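PDB 6AF0: Ctr9 protein from Myceliophthora thermophila, which probably binds the RNA polymerase II complex; this part is a long, mostly helical array containing tetratricopeptide repeats. Local coordinates for residues Leu406-Met411 with Ile422-Leu427; Leu454-Arg459 with Leu477-Leu482. One frame throughout, in Å; residues are numbered along the deposited sequence.

Overall arrangement
Contact 1 and contact 2 lie in series along the chain, one closing before the other opens, with their centres about 14 Å apart. Each pairs two successive helices: 401-414 with 418-435 in contact 1, 445-463 with 473-484 in contact 2. The two pairs also touch each other. Leu454 CD1 lies 3.5 Å from Leu424 CB, and Leu455 CD2 lies 3.9 Å from Gly425 CA, so helix 445-463 packs on helix 418-435. The side chain of Thr426 meets that of Asn478, with CG2 to ND2 at 3.9 Å. The four helices thus form one continuous piece of the helical array, near the middle of this elongated chain.

Contact 1 of 2, residues Leu406-Met411 with Ile422-Leu427; sequences LRLEKM and ILLGTL
Helices 406-411 and 422-427 run roughly antiparallel, with 133° between their directions and axes 9.8 Å apart at closest approach, and their backbones come nearest at Leu408 and Leu424, whose CA atoms are 6.2 Å apart. Leu408 carries the contact from its side, pointing toward the second helix and touching three leucines there. Its CB and CD1 meet Leu424, with CB 3.9 Å from Leu424 CD1, and the two side chains slide past each other in opposite directions. Leu424 has CG anti to its backbone N (chi1 -172°), and its two methyls diverge from there: CD1 goes to Leu408, while CD2 also comes within 4.0 Å of Glu409 N. The other branch of Leu408 turns to Leu423, whose side chain it crosses at about a right angle; the CD2 atoms of Leu408 and Leu423 are 4.0 Å apart. Leu427, one turn on from Leu423, adds a looser touch, its CD1 lying 4.3 Å from Leu408 CD1. The side-chain pairs that meet are all leucine on leucine, and no hydrogen bond joins the segments. Glu409 flanks them and packs on Tyr428 farther along helix 418-435. Elsewhere on helix 401-414, Arg407 and Met411 pack on helix 385-396. Consecutive antiparallel helices joined by a short link and packed through leucines are consistent with the helical hairpins of tetratricopeptide-like arrays.

Contact 2 of 2, residues Leu454-Arg459 with Leu477-Leu482; sequences LLEGVR and LNLARL
Leu479 fits between Leu455, Glu456 and Arg459, its two methyls serving different partners. CD1 lies 3.5 Å from Leu455 CB and also approaches Leu455 CD1, the two leucine side chains sliding past each other in opposite directions. CD2 turns to the polar neighbours, with Arg459 NE 3.8 Å away, and this methyl covers one face of the guanidinium. The Arg459 chain is extended from CG to NE (chi2 176°, chi3 157°), crossing Leu479 obliquely, and its NH2 makes a long salt bridge of 3.8 Å to Glu456 OE1. Glu456 itself crosses Leu479 at about a right angle, although the exact position of its carboxylate is doubtful. Replacing Leu479 by an alanine would probably open a gap beside Leu455 and leave that face of the Arg459 guanidinium without its apolar cover. Around this first shell, Leu455 CD1 touches Leu482 CD1 at 4.4 Å and Asn478 CB at 4.5 Å, spreading the contact over a turn of the second helix.

The backbones fit this pattern: the helices run roughly antiparallel, at 133°, with axes 10.7 Å apart and the CA atoms of Leu455 and Leu479 closest, at 7.0 Å. Successive antiparallel helices of this kind are consistent with the tetratricopeptide-like architecture predicted for other parts of the chain.

Also from helix 473-484, Val475 packs on Leu455 and Tyr483 on Glu456. Farther out, Arg459 packs on Cys494 and Gln497 of helix 488-504, the next helix in the array. On the side of helix 418-435, Phe433 packs on Asn478, Arg481 and Leu482, and Arg481 NH2 is hydrogen-bonded to Gln436 OE1.

Contact 1 of 2, residues Leu406-Met411 with Ile422-Leu427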
loop_
_atom_site.group_PDB
_atom_site.type_symbol
_atom_site.label_atom_id
_atom_site.label_comp_id
_atom_site.label_asym_id
_atom_site.label_seq_id
_atom_site.Cartn_x
_atom_site.Cartn_y
_atom_site.Cartn_z
ATOM N N LEU A 406 14.470 -0.187 2.641
ATOM C CA LEU A 406 15.220 1.009 2.198
ATOM C C LEU A 406 14.845 1.370 0.782
ATOM O O LEU A 406 14.261 2.428 0.532
ATOM C CB LEU A 406 16.747 0.834 2.162
ATOM C CG LEU A 406 17.585 0.237 3.268
ATOM C CD1 LEU A 406 19.000 0.806 3.195
ATOM C CD2 LEU A 406 16.942 0.484 4.615
ATOM N N ARG A 407 15.196 0.460 -0.131
ATOM C CA ARG A 407 15.224 0.751 -1.576
ATOM C C ARG A 407 13.830 0.941 -2.148
ATOM O O ARG A 407 13.625 1.785 -3.027
ATOM C CB ARG A 407 16.041 -0.282 -2.380
ATOM C CG ARG A 407 16.037 -1.712 -1.847
ATOM C CD ARG A 407 17.198 -2.519 -2.408
ATOM N NE ARG A 407 18.481 -2.043 -1.897
ATOM C CZ ARG A 407 19.257 -2.705 -1.048
ATOM N NH1 ARG A 407 18.907 -3.906 -0.606
ATOM N NH2 ARG A 407 20.396 -2.157 -0.641
ATOM N N LEU A 408 12.867 0.187 -1.617
ATOM C CA LEU A 408 11.471 0.325 -2.027
ATOM C C LEU A 408 10.975 1.711 -1.653
ATOM O O LEU A 408 10.381 2.409 -2.465
ATOM C CB LEU A 408 10.610 -0.756 -1.378
ATOM C CG LEU A 408 10.927 -2.195 -1.815
ATOM C CD1 LEU A 408 10.545 -3.217 -0.750
ATOM C CD2 LEU A 408 10.244 -2.526 -3.130
ATOM N N GLU A 409 11.245 2.119 -0.420
ATOM C CA GLU A 409 10.892 3.457 0.017
ATOM C C GLU A 409 11.542 4.487 -0.893
ATOM O O GLU A 409 10.889 5.420 -1.358
ATOM C CB GLU A 409 11.306 3.670 1.467
ATOM C CG GLU A 409 10.806 4.986 2.043
ATOM C CD GLU A 409 10.424 4.863 3.501
ATOM O OE1 GLU A 409 10.782 5.769 4.283
ATOM O OE2 GLU A 409 9.785 3.850 3.864
ATOM N N LYS A 410 12.829 4.280 -1.164
ATOM C CA LYS A 410 13.628 5.190 -1.994
ATOM C C LYS A 410 12.929 5.377 -3.327
ATOM O O LYS A 410 12.773 6.495 -3.804
ATOM C CB LYS A 410 15.040 4.627 -2.209
ATOM C CG LYS A 410 16.067 4.902 -1.105
ATOM C CD LYS A 410 15.477 5.093 0.292
ATOM C CE LYS A 410 16.383 4.557 1.399
ATOM N NZ LYS A 410 15.641 4.396 2.683
ATOM N N MET A 411 12.487 4.255 -3.889
ATOM C CA MET A 411 11.760 4.198 -5.169
ATOM C C MET A 411 10.401 4.883 -5.192
ATOM O O MET A 411 10.076 5.602 -6.133
ATOM C CB MET A 411 11.473 2.752 -5.532
ATOM C CG MET A 411 12.500 2.073 -6.391
ATOM S SD MET A 411 11.675 0.628 -7.045
ATOM C CE MET A 411 12.938 -0.578 -6.756
ATOM N N ILE A 422 3.331 -2.447 -4.142
ATOM C CA ILE A 422 2.728 -3.723 -3.765
ATOM C C ILE A 422 3.686 -4.561 -2.938
ATOM O O ILE A 422 3.266 -5.298 -2.068
ATOM C CB ILE A 422 2.239 -4.552 -4.982
ATOM C CG1 ILE A 422 1.574 -5.847 -4.512
ATOM C CG2 ILE A 422 3.378 -4.911 -5.929
ATOM C CD1 ILE A 422 0.800 -6.578 -5.588
ATOM N N LEU A 423 4.974 -4.468 -3.219
ATOM C CA LEU A 423 5.945 -5.297 -2.502
ATOM C C LEU A 423 6.202 -4.745 -1.117
ATOM O O LEU A 423 6.276 -5.486 -0.132
ATOM C CB LEU A 423 7.273 -5.365 -3.249
ATOM C CG LEU A 423 8.308 -6.265 -2.577
ATOM C CD1 LEU A 423 7.728 -7.637 -2.272
ATOM C CD2 LEU A 423 9.550 -6.405 -3.451
ATOM N N LEU A 424 6.360 -3.431 -1.054
ATOM C CA LEU A 424 6.601 -2.785 0.206
ATOM C C LEU A 424 5.405 -3.033 1.130
ATOM O O LEU A 424 5.568 -3.597 2.207
ATOM C CB LEU A 424 6.904 -1.299 -0.001
ATOM C CG LEU A 424 7.369 -0.514 1.237
ATOM C CD1 LEU A 424 8.607 -1.119 1.905
ATOM C CD2 LEU A 424 7.620 0.934 0.836
ATOM N N GLY A 425 4.210 -2.680 0.671
ATOM C CA GLY A 425 2.968 -2.895 1.442
ATOM C C GLY A 425 2.793 -4.317 1.979
ATOM O O GLY A 425 2.455 -4.513 3.150
ATOM N N THR A 426 3.035 -5.308 1.124
ATOM C CA THR A 426 3.008 -6.706 1.530
ATOM C C THR A 426 4.007 -6.925 2.643
ATOM O O THR A 426 3.712 -7.598 3.623
ATOM C CB THR A 426 3.406 -7.645 0.381
ATOM O OG1 THR A 426 2.734 -7.257 -0.821
ATOM C CG2 THR A 426 3.051 -9.072 0.707
ATOM N N LEU A 427 5.199 -6.356 2.473
ATOM C CA LEU A 427 6.277 -6.503 3.450
ATOM C C LEU A 427 5.845 -6.005 4.839
ATOM O O LEU A 427 6.029 -6.706 5.837
ATOM C CB LEU A 427 7.527 -5.749 2.982
ATOM C CG LEU A 427 8.894 -6.155 3.566
ATOM C CD1 LEU A 427 9.979 -5.297 2.941
ATOM C CD2 LEU A 427 8.986 -6.051 5.088
#

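Contact 2 of 2, residues Leu454-Arg459 with Leu477-Leu482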
loop_
_atom_site.group_PDB
_atom_site.type_symbol
_atom_site.label_atom_id
_atom_site.label_comp_id
_atom_site.label_asym_id
_atom_site.label_seq_id
_atom_site.Cartn_x
_atom_site.Cartn_y
_atom_site.Cartn_z
ATOM N N LEU A 454 -0.398 1.898 1.172
ATOM C CA LEU A 454 0.260 1.336 -0.005
ATOM C C LEU A 454 -0.653 0.459 -0.840
ATOM O O LEU A 454 -0.695 0.586 -2.059
ATOM C CB LEU A 454 1.511 0.539 0.388
ATOM C CG LEU A 454 2.721 1.382 0.825
ATOM C CD1 LEU A 454 4.014 0.578 0.834
ATOM C CD2 LEU A 454 2.891 2.610 -0.059
ATOM N N LEU A 455 -1.396 -0.415 -0.185
ATOM C CA LEU A 455 -2.288 -1.331 -0.892
ATOM C C LEU A 455 -3.596 -0.648 -1.366
ATOM O O LEU A 455 -4.267 -1.145 -2.259
ATOM C CB LEU A 455 -2.558 -2.550 -0.006
ATOM C CG LEU A 455 -1.286 -3.246 0.549
ATOM C CD1 LEU A 455 -1.569 -4.502 1.338
ATOM C CD2 LEU A 455 -0.303 -3.606 -0.540
ATOM N N GLU A 456 -3.946 0.489 -0.775
ATOM C CA GLU A 456 -5.043 1.317 -1.282
ATOM C C GLU A 456 -4.601 2.111 -2.497
ATOM O O GLU A 456 -5.424 2.460 -3.361
ATOM C CB GLU A 456 -5.549 2.293 -0.213
ATOM C CG GLU A 456 -6.590 1.702 0.721
ATOM C CD GLU A 456 -7.623 0.858 -0.013
ATOM O OE1 GLU A 456 -7.756 -0.335 0.315
ATOM O OE2 GLU A 456 -8.287 1.372 -0.938
ATOM N N GLY A 457 -3.308 2.434 -2.525
ATOM C CA GLY A 457 -2.672 3.008 -3.706
ATOM C C GLY A 457 -2.602 1.999 -4.838
ATOM O O GLY A 457 -2.694 2.372 -6.003
ATOM N N VAL A 458 -2.422 0.728 -4.488
ATOM C CA VAL A 458 -2.522 -0.366 -5.437
ATOM C C VAL A 458 -3.952 -0.535 -5.934
ATOM O O VAL A 458 -4.168 -0.890 -7.086
ATOM C CB VAL A 458 -2.053 -1.681 -4.808
ATOM C CG1 VAL A 458 -2.426 -2.876 -5.670
ATOM C CG2 VAL A 458 -0.550 -1.651 -4.580
ATOM N N ARG A 459 -4.934 -0.302 -5.075
ATOM C CA ARG A 459 -6.335 -0.360 -5.504
ATOM C C ARG A 459 -6.644 0.743 -6.499
ATOM O O ARG A 459 -7.342 0.517 -7.483
ATOM C CB ARG A 459 -7.289 -0.276 -4.314
ATOM C CG ARG A 459 -7.662 -1.634 -3.761
ATOM C CD ARG A 459 -8.537 -1.509 -2.527
ATOM N NE ARG A 459 -9.331 -2.716 -2.317
ATOM C CZ ARG A 459 -10.479 -2.766 -1.650
ATOM N NH1 ARG A 459 -11.119 -3.922 -1.546
ATOM N NH2 ARG A 459 -11.003 -1.682 -1.090
ATOM N N LEU A 477 -6.717 -9.997 0.545
ATOM C CA LEU A 477 -6.750 -10.752 1.780
ATOM C C LEU A 477 -5.959 -10.095 2.895
ATOM O O LEU A 477 -6.408 -10.034 4.036
ATOM C CB LEU A 477 -6.178 -12.142 1.549
ATOM C CG LEU A 477 -6.919 -13.011 0.545
ATOM C CD1 LEU A 477 -6.230 -14.371 0.486
ATOM C CD2 LEU A 477 -8.393 -13.146 0.916
ATOM N N ASN A 478 -4.764 -9.641 2.562
ATOM C CA ASN A 478 -3.924 -8.930 3.512
ATOM C C ASN A 478 -4.644 -7.675 3.993
ATOM O O ASN A 478 -4.829 -7.451 5.193
ATOM C CB ASN A 478 -2.572 -8.578 2.862
ATOM C CG ASN A 478 -1.628 -9.775 2.779
ATOM O OD1 ASN A 478 -1.868 -10.836 3.378
ATOM N ND2 ASN A 478 -0.535 -9.600 2.063
ATOM N N LEU A 479 -5.087 -6.894 3.026
ATOM C CA LEU A 479 -5.794 -5.663 3.278
ATOM C C LEU A 479 -7.054 -5.898 4.103
ATOM O O LEU A 479 -7.508 -5.012 4.824
ATOM C CB LEU A 479 -6.175 -5.045 1.940
ATOM C CG LEU A 479 -6.430 -3.551 1.925
ATOM C CD1 LEU A 479 -5.156 -2.812 2.282
ATOM C CD2 LEU A 479 -6.912 -3.149 0.541
ATOM N N ALA A 480 -7.637 -7.082 3.955
ATOM C CA ALA A 480 -8.814 -7.462 4.727
ATOM C C ALA A 480 -8.446 -7.679 6.168
ATOM O O ALA A 480 -9.142 -7.217 7.065
ATOM C CB ALA A 480 -9.439 -8.722 4.165
ATOM N N ARG A 481 -7.344 -8.387 6.381
ATOM C CA ARG A 481 -6.842 -8.600 7.715
ATOM C C ARG A 481 -6.398 -7.276 8.373
ATOM O O ARG A 481 -6.620 -7.079 9.554
ATOM C CB ARG A 481 -5.738 -9.649 7.711
ATOM C CG ARG A 481 -5.109 -9.787 9.075
ATOM C CD ARG A 481 -4.357 -11.084 9.302
ATOM N NE ARG A 481 -3.741 -11.031 10.625
ATOM C CZ ARG A 481 -3.002 -11.996 11.141
ATOM N NH1 ARG A 481 -2.791 -13.096 10.436
ATOM N NH2 ARG A 481 -2.467 -11.853 12.359
ATOM N N LEU A 482 -5.792 -6.363 7.615
ATOM C CA LEU A 482 -5.332 -5.081 8.186
ATOM C C LEU A 482 -6.505 -4.322 8.726
ATOM O O LEU A 482 -6.483 -3.833 9.846
ATOM C CB LEU A 482 -4.590 -4.215 7.156
ATOM C CG LEU A 482 -3.219 -4.771 6.725
ATOM C CD1 LEU A 482 -2.615 -3.995 5.558
ATOM C CD2 LEU A 482 -2.233 -4.812 7.881
#